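Local atomic coordinates of carboxylic ester hydrolase (Aspergillus niger, PDB entry 7K4O), a protein that probably hydrolyses ester bonds of tannins, as a fungal serine esterase of the tannase family that binds calcium and zinc. Residues 429-434 with 446-451; 515-520 with 540-545; 411-416 with 425-430; 193-196 with 202-205. One frame throughout, in Å; residues are numbered along the deposited sequence.

Contact 1: 429-434 with 446-451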
loop_
_atom_site.group_PDB
_atom_site.type_symbol
_atom_site.label_atom_id
_atom_site.label_comp_id
_atom_site.label_asym_id
_atom_site.label_seq_id
_atom_site.Cartn_x
_atom_site.Cartn_y
_atom_site.Cartn_z
ATOM N N ARG A 429 9.155 9.074 4.587
ATOM C CA ARG A 429 8.812 9.990 5.680
ATOM C C ARG A 429 8.421 9.238 6.957
ATOM O O ARG A 429 8.785 9.645 8.049
ATOM C CB ARG A 429 7.710 10.969 5.273
ATOM C CG ARG A 429 7.532 12.021 6.369
ATOM C CD ARG A 429 6.486 13.058 5.955
ATOM N NE ARG A 429 6.364 14.099 6.938
ATOM C CZ ARG A 429 7.066 15.250 6.940
ATOM N NH1 ARG A 429 7.922 15.529 5.969
ATOM N NH2 ARG A 429 6.877 16.139 7.900
ATOM N N TYR A 430 7.624 8.191 6.824
ATOM C CA TYR A 430 7.167 7.468 8.035
ATOM C C TYR A 430 8.344 6.782 8.719
ATOM O O TYR A 430 8.435 6.827 9.961
ATOM C CB TYR A 430 6.066 6.472 7.705
ATOM C CG TYR A 430 5.555 5.788 8.942
ATOM C CD1 TYR A 430 4.881 6.493 9.942
ATOM C CD2 TYR A 430 5.801 4.431 9.165
ATOM C CE1 TYR A 430 4.456 5.878 11.114
ATOM C CE2 TYR A 430 5.358 3.795 10.309
ATOM C CZ TYR A 430 4.690 4.512 11.283
ATOM O OH TYR A 430 4.299 3.855 12.413
ATOM N N TRP A 431 9.214 6.139 7.940
ATOM C CA TRP A 431 10.391 5.475 8.547
ATOM C C TRP A 431 11.217 6.523 9.288
ATOM O O TRP A 431 11.666 6.296 10.436
ATOM C CB TRP A 431 11.179 4.743 7.460
ATOM C CG TRP A 431 12.379 3.984 7.934
ATOM C CD1 TRP A 431 12.444 2.632 8.153
ATOM C CD2 TRP A 431 13.705 4.502 8.150
ATOM N NE1 TRP A 431 13.727 2.270 8.486
ATOM C CE2 TRP A 431 14.514 3.399 8.518
ATOM C CE3 TRP A 431 14.302 5.770 8.074
ATOM C CZ2 TRP A 431 15.869 3.540 8.783
ATOM C CZ3 TRP A 431 15.644 5.897 8.339
ATOM C CH2 TRP A 431 16.404 4.796 8.717
ATOM N N GLU A 432 11.369 7.711 8.715
ATOM C CA GLU A 432 12.132 8.768 9.415
ATOM C C GLU A 432 11.419 9.278 10.674
ATOM O O GLU A 432 12.082 9.616 11.633
ATOM C CB GLU A 432 12.391 9.932 8.451
ATOM C CG GLU A 432 13.244 9.614 7.226
ATOM C CD GLU A 432 14.711 9.343 7.515
ATOM O OE1 GLU A 432 15.097 9.423 8.678
ATOM O OE2 GLU A 432 15.449 9.072 6.531
ATOM N N SER A 433 10.089 9.329 10.650
ATOM C CA SER A 433 9.255 9.727 11.805
ATOM C C SER A 433 9.513 8.739 12.925
ATOM O O SER A 433 9.737 9.153 14.096
ATOM C CB SER A 433 7.790 9.789 11.448
ATOM O OG SER A 433 7.576 10.926 10.606
ATOM N N VAL A 434 9.431 7.449 12.609
ATOM C CA VAL A 434 9.638 6.391 13.621
ATOM C C VAL A 434 11.059 6.493 14.180
ATOM O O VAL A 434 11.257 6.457 15.429
ATOM C CB VAL A 434 9.336 5.000 13.043
ATOM C CG1 VAL A 434 9.659 3.908 14.048
ATOM C CG2 VAL A 434 7.889 4.879 12.643
ATOM N N SER A 446 23.422 6.276 13.785
ATOM C CA SER A 446 23.219 5.399 14.956
ATOM C C SER A 446 21.722 5.052 15.076
ATOM O O SER A 446 21.373 3.894 15.339
ATOM C CB SER A 446 23.753 6.092 16.186
ATOM O OG SER A 446 23.274 5.506 17.369
ATOM N N SER A 447 20.868 6.046 14.976
ATOM C CA SER A 447 19.399 5.824 15.048
ATOM C C SER A 447 18.943 4.992 13.858
ATOM O O SER A 447 18.022 4.169 14.036
ATOM C CB SER A 447 18.652 7.146 15.176
ATOM O OG SER A 447 18.914 7.971 14.057
ATOM N N ALA A 448 19.482 5.195 12.667
ATOM C CA ALA A 448 19.109 4.419 11.478
ATOM C C ALA A 448 19.471 2.943 11.702
ATOM O O ALA A 448 18.708 2.046 11.334
ATOM C CB ALA A 448 19.750 4.963 10.232
ATOM N N GLU A 449 20.654 2.685 12.217
ATOM C CA GLU A 449 21.086 1.288 12.470
ATOM C C GLU A 449 20.147 0.656 13.489
ATOM O O GLU A 449 19.795 -0.526 13.309
ATOM C CB GLU A 449 22.516 1.266 13.000
ATOM C CG GLU A 449 23.037 -0.168 13.161
ATOM C CD GLU A 449 22.587 -0.929 14.410
ATOM O OE1 GLU A 449 22.348 -0.246 15.441
ATOM O OE2 GLU A 449 22.573 -2.240 14.414
ATOM N N ALA A 450 19.778 1.374 14.534
ATOM C CA ALA A 450 18.912 0.811 15.592
ATOM C C ALA A 450 17.546 0.451 14.982
ATOM O O ALA A 450 17.048 -0.695 15.197
ATOM C CB ALA A 450 18.778 1.760 16.742
ATOM N N LEU A 451 16.979 1.342 14.166
ATOM C CA LEU A 451 15.658 1.045 13.556
ATOM C C LEU A 451 15.761 -0.112 12.543
ATOM O O LEU A 451 14.855 -0.969 12.465
ATOM C CB LEU A 451 15.119 2.295 12.877
ATOM C CG LEU A 451 13.696 2.145 12.306
ATOM C CD1 LEU A 451 12.700 1.688 13.360
ATOM C CD2 LEU A 451 13.234 3.481 11.721
#

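Contact 2: 515-520 with 540-545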
loop_
_atom_site.group_PDB
_atom_site.type_symbol
_atom_site.label_atom_id
_atom_site.label_comp_id
_atom_site.label_asym_id
_atom_site.label_seq_id
_atom_site.Cartn_x
_atom_site.Cartn_y
_atom_site.Cartn_z
ATOM N N CYS A 515 18.277 -2.494 -2.220
ATOM C CA CYS A 515 18.978 -1.796 -1.124
ATOM C C CYS A 515 17.976 -1.342 -0.049
ATOM O O CYS A 515 16.848 -0.930 -0.408
ATOM C CB CYS A 515 19.731 -0.565 -1.640
ATOM S SG CYS A 515 21.042 -1.025 -2.813
ATOM N N ALA A 516 18.380 -1.459 1.198
ATOM C CA ALA A 516 17.634 -1.009 2.386
ATOM C C ALA A 516 17.949 0.454 2.610
ATOM O O ALA A 516 19.132 0.829 2.728
ATOM C CB ALA A 516 18.012 -1.797 3.610
ATOM N N TRP A 517 16.899 1.254 2.695
ATOM C CA TRP A 517 16.988 2.666 3.118
ATOM C C TRP A 517 17.849 2.745 4.354
ATOM O O TRP A 517 17.725 1.930 5.263
ATOM C CB TRP A 517 15.562 3.211 3.396
ATOM C CG TRP A 517 15.553 4.657 3.775
ATOM C CD1 TRP A 517 15.508 5.186 5.020
ATOM C CD2 TRP A 517 15.731 5.769 2.872
ATOM N NE1 TRP A 517 15.624 6.556 4.956
ATOM C CE2 TRP A 517 15.787 6.927 3.655
ATOM C CE3 TRP A 517 15.926 5.871 1.489
ATOM C CZ2 TRP A 517 16.001 8.191 3.102
ATOM C CZ3 TRP A 517 16.093 7.128 0.931
ATOM C CH2 TRP A 517 16.160 8.254 1.741
ATOM N N PRO A 518 18.734 3.747 4.529
ATOM C CA PRO A 518 18.937 4.887 3.616
ATOM C C PRO A 518 20.012 4.736 2.537
ATOM O O PRO A 518 20.346 5.733 1.887
ATOM C CB PRO A 518 19.401 5.963 4.601
ATOM C CG PRO A 518 20.220 5.208 5.611
ATOM C CD PRO A 518 19.495 3.888 5.759
ATOM N N LEU A 519 20.455 3.505 2.304
ATOM C CA LEU A 519 21.369 3.229 1.182
ATOM C C LEU A 519 20.570 3.302 -0.113
ATOM O O LEU A 519 19.340 3.044 -0.142
ATOM C CB LEU A 519 22.020 1.847 1.385
ATOM C CG LEU A 519 22.813 1.690 2.686
ATOM C CD1 LEU A 519 23.297 0.251 2.826
ATOM C CD2 LEU A 519 23.994 2.656 2.726
ATOM N N ARG A 520 21.253 3.630 -1.213
ATOM C CA ARG A 520 20.654 3.646 -2.564
ATOM C C ARG A 520 21.458 2.741 -3.500
ATOM O O ARG A 520 22.667 2.561 -3.267
ATOM C CB ARG A 520 20.668 5.047 -3.198
ATOM C CG ARG A 520 20.143 6.198 -2.373
ATOM C CD ARG A 520 18.759 5.993 -1.815
ATOM N NE ARG A 520 17.742 5.706 -2.799
ATOM C CZ ARG A 520 16.887 4.665 -2.709
ATOM N NH1 ARG A 520 16.964 3.802 -1.696
ATOM N NH2 ARG A 520 15.975 4.509 -3.623
ATOM N N ASP A 540 18.997 13.469 1.210
ATOM C CA ASP A 540 18.356 14.777 1.524
ATOM C C ASP A 540 17.215 15.036 0.554
ATOM O O ASP A 540 16.255 15.719 0.960
ATOM C CB ASP A 540 19.356 15.927 1.488
ATOM C CG ASP A 540 20.387 15.925 2.590
ATOM O OD1 ASP A 540 20.286 15.121 3.554
ATOM O OD2 ASP A 540 21.376 16.691 2.435
ATOM N N SER A 541 17.274 14.551 -0.686
ATOM C CA SER A 541 16.226 14.799 -1.707
ATOM C C SER A 541 14.901 14.127 -1.314
ATOM O O SER A 541 13.881 14.509 -1.863
ATOM C CB SER A 541 16.603 14.387 -3.072
ATOM O OG SER A 541 16.620 12.968 -3.243
ATOM N N TRP A 542 14.954 13.136 -0.414
ATOM C CA TRP A 542 13.747 12.377 0.004
ATOM C C TRP A 542 13.123 13.002 1.247
ATOM O O TRP A 542 12.136 12.406 1.762
ATOM C CB TRP A 542 14.108 10.916 0.324
ATOM C CG TRP A 542 14.449 10.055 -0.841
ATOM C CD1 TRP A 542 15.702 9.742 -1.286
ATOM C CD2 TRP A 542 13.538 9.315 -1.666
ATOM N NE1 TRP A 542 15.624 8.923 -2.367
ATOM C CE2 TRP A 542 14.310 8.608 -2.613
ATOM C CE3 TRP A 542 12.152 9.242 -1.741
ATOM C CZ2 TRP A 542 13.726 7.827 -3.598
ATOM C CZ3 TRP A 542 11.568 8.456 -2.702
ATOM C CH2 TRP A 542 12.347 7.748 -3.624
ATOM N N HIS A 543 13.723 14.045 1.794
ATOM C CA HIS A 543 13.283 14.627 3.079
ATOM C C HIS A 543 12.641 15.974 2.791
ATOM O O HIS A 543 13.269 16.794 2.091
ATOM C CB HIS A 543 14.426 14.786 4.042
ATOM C CG HIS A 543 15.002 13.490 4.519
ATOM N ND1 HIS A 543 16.252 13.426 5.112
ATOM C CD2 HIS A 543 14.496 12.231 4.536
ATOM C CE1 HIS A 543 16.493 12.168 5.471
ATOM N NE2 HIS A 543 15.436 11.409 5.120
ATOM N N TYR A 544 11.474 16.214 3.357
ATOM C CA TYR A 544 10.691 17.438 3.078
ATOM C C TYR A 544 10.345 18.159 4.371
ATOM O O TYR A 544 9.975 17.578 5.371
ATOM C CB TYR A 544 9.467 17.133 2.235
ATOM C CG TYR A 544 9.841 16.622 0.875
ATOM C CD1 TYR A 544 10.128 17.500 -0.145
ATOM C CD2 TYR A 544 10.005 15.260 0.631
ATOM C CE1 TYR A 544 10.507 17.060 -1.401
ATOM C CE2 TYR A 544 10.384 14.797 -0.620
ATOM C CZ TYR A 544 10.664 15.708 -1.636
ATOM O OH TYR A 544 11.037 15.270 -2.868
ATOM N N ASP A 545 10.484 19.490 4.313
ATOM C CA ASP A 545 10.080 20.387 5.401
ATOM C C ASP A 545 8.677 20.904 5.077
ATOM O O ASP A 545 8.512 21.733 4.124
ATOM C CB ASP A 545 11.080 21.529 5.554
ATOM C CG ASP A 545 10.652 22.547 6.595
ATOM O OD1 ASP A 545 9.752 22.265 7.401
ATOM O OD2 ASP A 545 11.223 23.635 6.569
#

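Contact 3: 411-416 with 425-430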
loop_
_atom_site.group_PDB
_atom_site.type_symbol
_atom_site.label_atom_id
_atom_site.label_comp_id
_atom_site.label_asym_id
_atom_site.label_seq_id
_atom_site.Cartn_x
_atom_site.Cartn_y
_atom_site.Cartn_z
ATOM N N VAL A 411 9.278 -5.616 10.516
ATOM C CA VAL A 411 8.555 -5.081 9.349
ATOM C C VAL A 411 9.464 -5.089 8.130
ATOM O O VAL A 411 10.606 -4.587 8.226
ATOM C CB VAL A 411 8.022 -3.659 9.618
ATOM C CG1 VAL A 411 7.374 -3.061 8.386
ATOM C CG2 VAL A 411 7.071 -3.641 10.810
ATOM N N ILE A 412 8.924 -5.526 7.017
ATOM C CA ILE A 412 9.464 -5.304 5.644
ATOM C C ILE A 412 8.463 -4.379 4.947
ATOM O O ILE A 412 7.297 -4.747 4.800
ATOM C CB ILE A 412 9.655 -6.619 4.855
ATOM C CG1 ILE A 412 10.746 -7.473 5.475
ATOM C CG2 ILE A 412 9.906 -6.306 3.395
ATOM C CD1 ILE A 412 10.832 -8.853 4.897
ATOM N N HIS A 413 8.920 -3.192 4.613
ATOM C CA HIS A 413 8.117 -2.145 3.956
ATOM C C HIS A 413 8.742 -1.880 2.581
ATOM O O HIS A 413 9.955 -1.633 2.512
ATOM C CB HIS A 413 8.143 -0.941 4.879
ATOM C CG HIS A 413 7.399 0.280 4.465
ATOM N ND1 HIS A 413 7.372 1.380 5.283
ATOM C CD2 HIS A 413 6.714 0.605 3.349
ATOM C CE1 HIS A 413 6.672 2.344 4.678
ATOM N NE2 HIS A 413 6.256 1.913 3.503
ATOM N N PHE A 414 7.935 -1.881 1.548
ATOM C CA PHE A 414 8.453 -1.604 0.182
ATOM C C PHE A 414 7.539 -0.633 -0.540
ATOM O O PHE A 414 6.360 -0.491 -0.217
ATOM C CB PHE A 414 8.655 -2.891 -0.619
ATOM C CG PHE A 414 7.403 -3.647 -0.924
ATOM C CD1 PHE A 414 6.859 -4.512 0.021
ATOM C CD2 PHE A 414 6.783 -3.520 -2.159
ATOM C CE1 PHE A 414 5.664 -5.151 -0.243
ATOM C CE2 PHE A 414 5.607 -4.179 -2.420
ATOM C CZ PHE A 414 5.069 -5.021 -1.469
ATOM N N HIS A 415 8.086 0.026 -1.563
ATOM C CA HIS A 415 7.343 1.042 -2.326
ATOM C C HIS A 415 7.943 1.185 -3.733
ATOM O O HIS A 415 9.170 1.360 -3.826
ATOM C CB HIS A 415 7.354 2.355 -1.534
ATOM C CG HIS A 415 6.257 3.283 -1.895
ATOM N ND1 HIS A 415 5.561 3.991 -0.917
ATOM C CD2 HIS A 415 5.734 3.664 -3.099
ATOM C CE1 HIS A 415 4.649 4.740 -1.511
ATOM N NE2 HIS A 415 4.711 4.563 -2.846
ATOM N N GLY A 416 7.129 1.170 -4.767
ATOM C CA GLY A 416 7.629 1.387 -6.133
ATOM C C GLY A 416 8.182 2.782 -6.343
ATOM O O GLY A 416 7.556 3.759 -5.926
ATOM N N ALA A 425 7.960 8.998 -1.605
ATOM C CA ALA A 425 8.491 9.727 -0.454
ATOM C C ALA A 425 7.584 9.587 0.780
ATOM O O ALA A 425 8.065 9.857 1.876
ATOM C CB ALA A 425 8.745 11.165 -0.858
ATOM N N ALA A 426 6.326 9.224 0.606
ATOM C CA ALA A 426 5.395 9.049 1.752
ATOM C C ALA A 426 5.928 7.934 2.663
ATOM O O ALA A 426 5.737 8.058 3.893
ATOM C CB ALA A 426 4.021 8.755 1.336
ATOM N N SER A 427 6.553 6.920 2.076
ATOM C CA SER A 427 7.072 5.775 2.885
ATOM C C SER A 427 8.344 6.177 3.590
ATOM O O SER A 427 8.512 5.845 4.777
ATOM C CB SER A 427 7.238 4.531 2.032
ATOM O OG SER A 427 5.987 3.977 1.665
ATOM N N ILE A 428 9.293 6.845 2.906
ATOM C CA ILE A 428 10.514 7.315 3.587
ATOM C C ILE A 428 10.119 8.174 4.775
ATOM O O ILE A 428 10.712 8.060 5.863
ATOM C CB ILE A 428 11.426 8.084 2.596
ATOM C CG1 ILE A 428 12.216 7.161 1.663
ATOM C CG2 ILE A 428 12.382 8.919 3.392
ATOM C CD1 ILE A 428 11.431 6.423 0.676
ATOM N N ARG A 429 9.155 9.074 4.587
ATOM C CA ARG A 429 8.812 9.990 5.680
ATOM C C ARG A 429 8.421 9.238 6.957
ATOM O O ARG A 429 8.785 9.645 8.049
ATOM C CB ARG A 429 7.710 10.969 5.273
ATOM C CG ARG A 429 7.532 12.021 6.369
ATOM C CD ARG A 429 6.486 13.058 5.955
ATOM N NE ARG A 429 6.364 14.099 6.938
ATOM C CZ ARG A 429 7.066 15.250 6.940
ATOM N NH1 ARG A 429 7.922 15.529 5.969
ATOM N NH2 ARG A 429 6.877 16.139 7.900
ATOM N N TYR A 430 7.624 8.191 6.824
ATOM C CA TYR A 430 7.167 7.468 8.035
ATOM C C TYR A 430 8.344 6.782 8.719
ATOM O O TYR A 430 8.435 6.827 9.961
ATOM C CB TYR A 430 6.066 6.472 7.705
ATOM C CG TYR A 430 5.555 5.788 8.942
ATOM C CD1 TYR A 430 4.881 6.493 9.942
ATOM C CD2 TYR A 430 5.801 4.431 9.165
ATOM C CE1 TYR A 430 4.456 5.878 11.114
ATOM C CE2 TYR A 430 5.358 3.795 10.309
ATOM C CZ TYR A 430 4.690 4.512 11.283
ATOM O OH TYR A 430 4.299 3.855 12.413
#

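Contact 4: 193-196 with 202-205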
loop_
_atom_site.group_PDB
_atom_site.type_symbol
_atom_site.label_atom_id
_atom_site.label_comp_id
_atom_site.label_asym_id
_atom_site.label_seq_id
_atom_site.Cartn_x
_atom_site.Cartn_y
_atom_site.Cartn_z
ATOM N N TRP A 193 -0.152 -1.313 8.926
ATOM C CA TRP A 193 0.341 -0.300 9.902
ATOM C C TRP A 193 -0.704 -0.037 10.987
ATOM O O TRP A 193 -0.315 0.264 12.121
ATOM C CB TRP A 193 0.765 0.999 9.215
ATOM C CG TRP A 193 2.115 0.926 8.589
ATOM C CD1 TRP A 193 2.399 1.061 7.270
ATOM C CD2 TRP A 193 3.359 0.608 9.238
ATOM N NE1 TRP A 193 3.744 0.947 7.061
ATOM C CE2 TRP A 193 4.360 0.658 8.252
ATOM C CE3 TRP A 193 3.748 0.382 10.570
ATOM C CZ2 TRP A 193 5.700 0.435 8.548
ATOM C CZ3 TRP A 193 5.078 0.167 10.855
ATOM C CH2 TRP A 193 6.041 0.170 9.849
ATOM N N SER A 194 -1.996 -0.152 10.698
ATOM C CA SER A 194 -3.060 0.141 11.672
ATOM C C SER A 194 -2.900 -0.780 12.888
ATOM O O SER A 194 -3.230 -0.380 14.024
ATOM C CB SER A 194 -4.441 0.036 11.082
ATOM O OG SER A 194 -4.872 -1.306 10.871
ATOM N N GLN A 195 -2.443 -2.009 12.671
ATOM C CA GLN A 195 -2.275 -2.984 13.769
ATOM C C GLN A 195 -0.897 -2.844 14.438
ATOM O O GLN A 195 -0.821 -2.837 15.666
ATOM C CB GLN A 195 -2.423 -4.426 13.279
ATOM C CG GLN A 195 -3.728 -4.677 12.554
ATOM C CD GLN A 195 -4.949 -4.365 13.392
ATOM O OE1 GLN A 195 -5.205 -5.011 14.389
ATOM N NE2 GLN A 195 -5.666 -3.304 13.028
ATOM N N VAL A 196 0.163 -2.668 13.652
ATOM C CA VAL A 196 1.541 -2.507 14.189
ATOM C C VAL A 196 1.604 -1.287 15.121
ATOM O O VAL A 196 2.272 -1.330 16.116
ATOM C CB VAL A 196 2.543 -2.446 13.051
ATOM C CG1 VAL A 196 3.929 -2.056 13.537
ATOM C CG2 VAL A 196 2.601 -3.766 12.249
ATOM N N GLU A 202 0.208 -8.748 18.118
ATOM C CA GLU A 202 -0.746 -9.357 17.180
ATOM C C GLU A 202 0.031 -10.169 16.124
ATOM O O GLU A 202 -0.375 -11.298 15.811
ATOM C CB GLU A 202 -1.577 -8.242 16.555
ATOM C CG GLU A 202 -2.551 -8.714 15.506
ATOM C CD GLU A 202 -3.520 -7.632 15.019
ATOM O OE1 GLU A 202 -3.756 -6.728 15.794
ATOM O OE2 GLU A 202 -4.074 -7.794 13.948
ATOM N N TRP A 203 1.096 -9.602 15.576
ATOM C CA TRP A 203 1.918 -10.252 14.542
ATOM C C TRP A 203 3.385 -10.234 14.931
ATOM O O TRP A 203 3.893 -9.209 15.452
ATOM C CB TRP A 203 1.750 -9.604 13.177
ATOM C CG TRP A 203 0.346 -9.549 12.669
ATOM C CD1 TRP A 203 -0.636 -10.494 12.739
ATOM C CD2 TRP A 203 -0.240 -8.417 12.013
ATOM N NE1 TRP A 203 -1.783 -10.038 12.111
ATOM C CE2 TRP A 203 -1.566 -8.765 11.694
ATOM C CE3 TRP A 203 0.232 -7.154 11.636
ATOM C CZ2 TRP A 203 -2.421 -7.914 10.989
ATOM C CZ3 TRP A 203 -0.611 -6.314 10.944
ATOM C CH2 TRP A 203 -1.909 -6.687 10.614
ATOM N N ASP A 204 4.091 -11.281 14.542
ATOM C CA ASP A 204 5.560 -11.370 14.618
ATOM C C ASP A 204 6.210 -10.630 13.466
ATOM O O ASP A 204 7.366 -10.153 13.627
ATOM C CB ASP A 204 6.002 -12.840 14.633
ATOM C CG ASP A 204 5.421 -13.557 15.854
ATOM O OD1 ASP A 204 5.766 -13.156 17.006
ATOM O OD2 ASP A 204 4.501 -14.412 15.709
ATOM N N GLY A 205 5.557 -10.565 12.303
ATOM C CA GLY A 205 6.157 -9.907 11.135
ATOM C C GLY A 205 5.070 -9.308 10.276
ATOM O O GLY A 205 4.039 -9.952 10.060
#

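Contact 1: 429-434 with 446-451
Leu451 lays its CD2 methyl over one face of the Trp431 indole, and this CH-pi contact is the heart of the meeting between two helices. The methyl carbon lies 3.5 Å from the centroid of the five-membered ring and 13° off the ring normal, so its hydrogens face the pi cloud almost squarely. The two side chains slide past each other in opposite directions, each reaching toward the other's backbone. Both are sent out in the same way: CG of Trp431 is anti to the backbone N (chi1 -178°), and Leu451 does likewise. A branched leucine suits the place because its two methyls serve different partners. While CD2 covers the indole, CD1 turns to Val434 and meets CG1 at 3.8 Å, the two side chains crossing at about a right angle.

Ala448, one turn before Leu451, approaches the indole at its rim. Its CB lies near the ring plane, 3.7 Å from CH2 of Trp431, and so small a residue leaves room for the six-membered ring to come close to the helix backbone. Glu449, next in the chain, turns away from the contact and, with Glu453, binds a zinc ion. No hydrogen bond joins the two segments; the contact is apolar and buried. With their axes 10.7 Å apart and at 103°, the helix segments are bridged by these long side chains.

Helices 425-438 and 444-452 follow one another in the chain, and Trp431 also packs on Leu457 of strand 455-460, an edge strand of the main sheet.

Contact 2: 515-520 with 540-545
Trp517 drives the edge of its six-membered ring into the face of Trp542, forming a T-shaped (edge-to-face) aromatic pair where the loop between strands 511-514 and 520-524 meets the chain leaving helix 536-541. The ring centroids concerned, six-membered in Trp517 and five-membered in Trp542, are 4.8 Å apart and the planes stand at 78°. CH2 and CZ3 form the leading edge, with CH2 of Trp517 3.4 Å from CD1 of Trp542. Such a meeting sets ring hydrogens against a pi face, and two broad indoles can do this while filling a buried space. With CG anti to the backbone N, the far edge of the Trp517 ring points at Trp542. A cis peptide bond precedes Pro518, which lays CB over one face of the Trp517 ring.

His543 adds a second aromatic neighbour: its NE2 lies in the Trp517 plane, 3.8 Å from CZ2. Glu432 OE2 accepts a hydrogen bond from Trp517 NE1 and probably another from His543 NE2, so one carboxylate oxygen serves both rings.

Arg520, where strand 520-524 begins, carries the polar part. Its NE forms a salt bridge with OD2 of Asp267, which also accepts a hydrogen bond from Trp542 NE1; these two nitrogens lie 3.9 Å apart. The guanidinium is turned 82° to the Trp542 indole, and its NH2 is held by Thr459. Bends at chi2 and chi3 fold the arginine back toward the preceding residue, where NH1 donates to the backbone O of Leu519 at 2.9 Å, with an N-H...O angle of 143°.

Contact 3: 411-416 with 425-430
Ser427 reaches from the helix and is gripped by two histidines of the strand through a pair of hydrogen bonds to its OG. One runs to NE2 of His413 at 2.8 Å, the other to ND1 of His415 at 2.6 Å. The second is nearly straight, 176°, and OG lies in the plane of the His415 ring, at its nitrogen edge; at His413 it is tilted roughly 26° out of the ring plane. Either member of each pair could be the donor. A hydroxyl suits this site because it can give one hydrogen bond and accept another, and it thereby links two imidazoles from the same face of a strand. His413 and His415 are two positions apart and both turn toward the helix; with CG anti to the backbone N in each, the imidazoles leave the strand and converge on OG.

The bonds draw the partners close: CB of Ser427 sits 3.2 Å from NE2 of His413, and the short side chain lets the helix approach, with CA of His415 and CA of Ser427 7.0 Å apart.

The remaining ring nitrogens are used too: ND1 of His413 pairs with the hydroxyl of Tyr455, and NE2 of His415 with the backbone O of Ile422.

This is a strand-to-helix step of an alpha/beta-hydrolase-type sheet. Strand 410-416 runs parallel between strands 205-209 and 455-460, helix 425-438 covers the face that carries the histidines, and helix 481-491 packs against Ile412 and Phe414.

Contact 4: 193-196 with 202-205
The chain turns back after helix 187-196, bringing CA of Gln195 within 7.4 Å of CA of Glu202 and CA of Val196 within 7.8 Å of CA of Trp203, before it enters strand 205-209. This is a helix-to-strand return of the alpha/beta-hydrolase-type fold, from the helix that follows the probable nucleophile elbow. The aliphatic part of Gln195 packs on the far end of the Trp203 indole, CG coming 3.3 Å from CH2 and CB 3.5 Å from CZ3. CG of Gln195 stands anti to its carbonyl carbon (chi1 -55°), and a bend at chi2 curls the chain beside the indole. Val196 touches the same ring at its edge, CG2 lying 4.2 Å from CE3 of Trp203.

Glu202 is extended beyond CG, which carries its carboxylate to the end of Gln195; OE2 also lies over one face of the Trp203 ring, 3.2 Å above the plane, and bonds to the hydroxyl of Ser159 in helix 144-169. Tyr182 stacks with Trp203.

The Gln195 amide is probably turned over in the model, and with it turned back its nitrogen may donate to Glu202, which would give this buried acid a neutral partner.

Overall arrangement
Helix 425-438 ties three of the contacts together: contacts 1 and 3 share Arg429 and Tyr430, and contact 2 packs on the same helix through Trp517 CZ2, 3.7 Å from Ile428 CG2. Contacts 1 and 2 also meet where Trp431 CE3 lies 3.3 Å from Trp517 CD1. Contact 4 leads into strand 205-209, next to strand 410-416, and its Trp193 CZ3 lies 3.7 Å from Tyr430 CE2; it remains about 11 Å from contact 2 at the nearest atoms. Contact 3 lies near the ligand pocket: the His415 side chain is about 9 Å from the bound 3,4,5-trihydroxybenzoic acid and touches the probable Ser186-His465-Asp419 triad. Contact 4 holds the C-terminal end of helix 187-196, which begins directly after Ser186, the probable nucleophile.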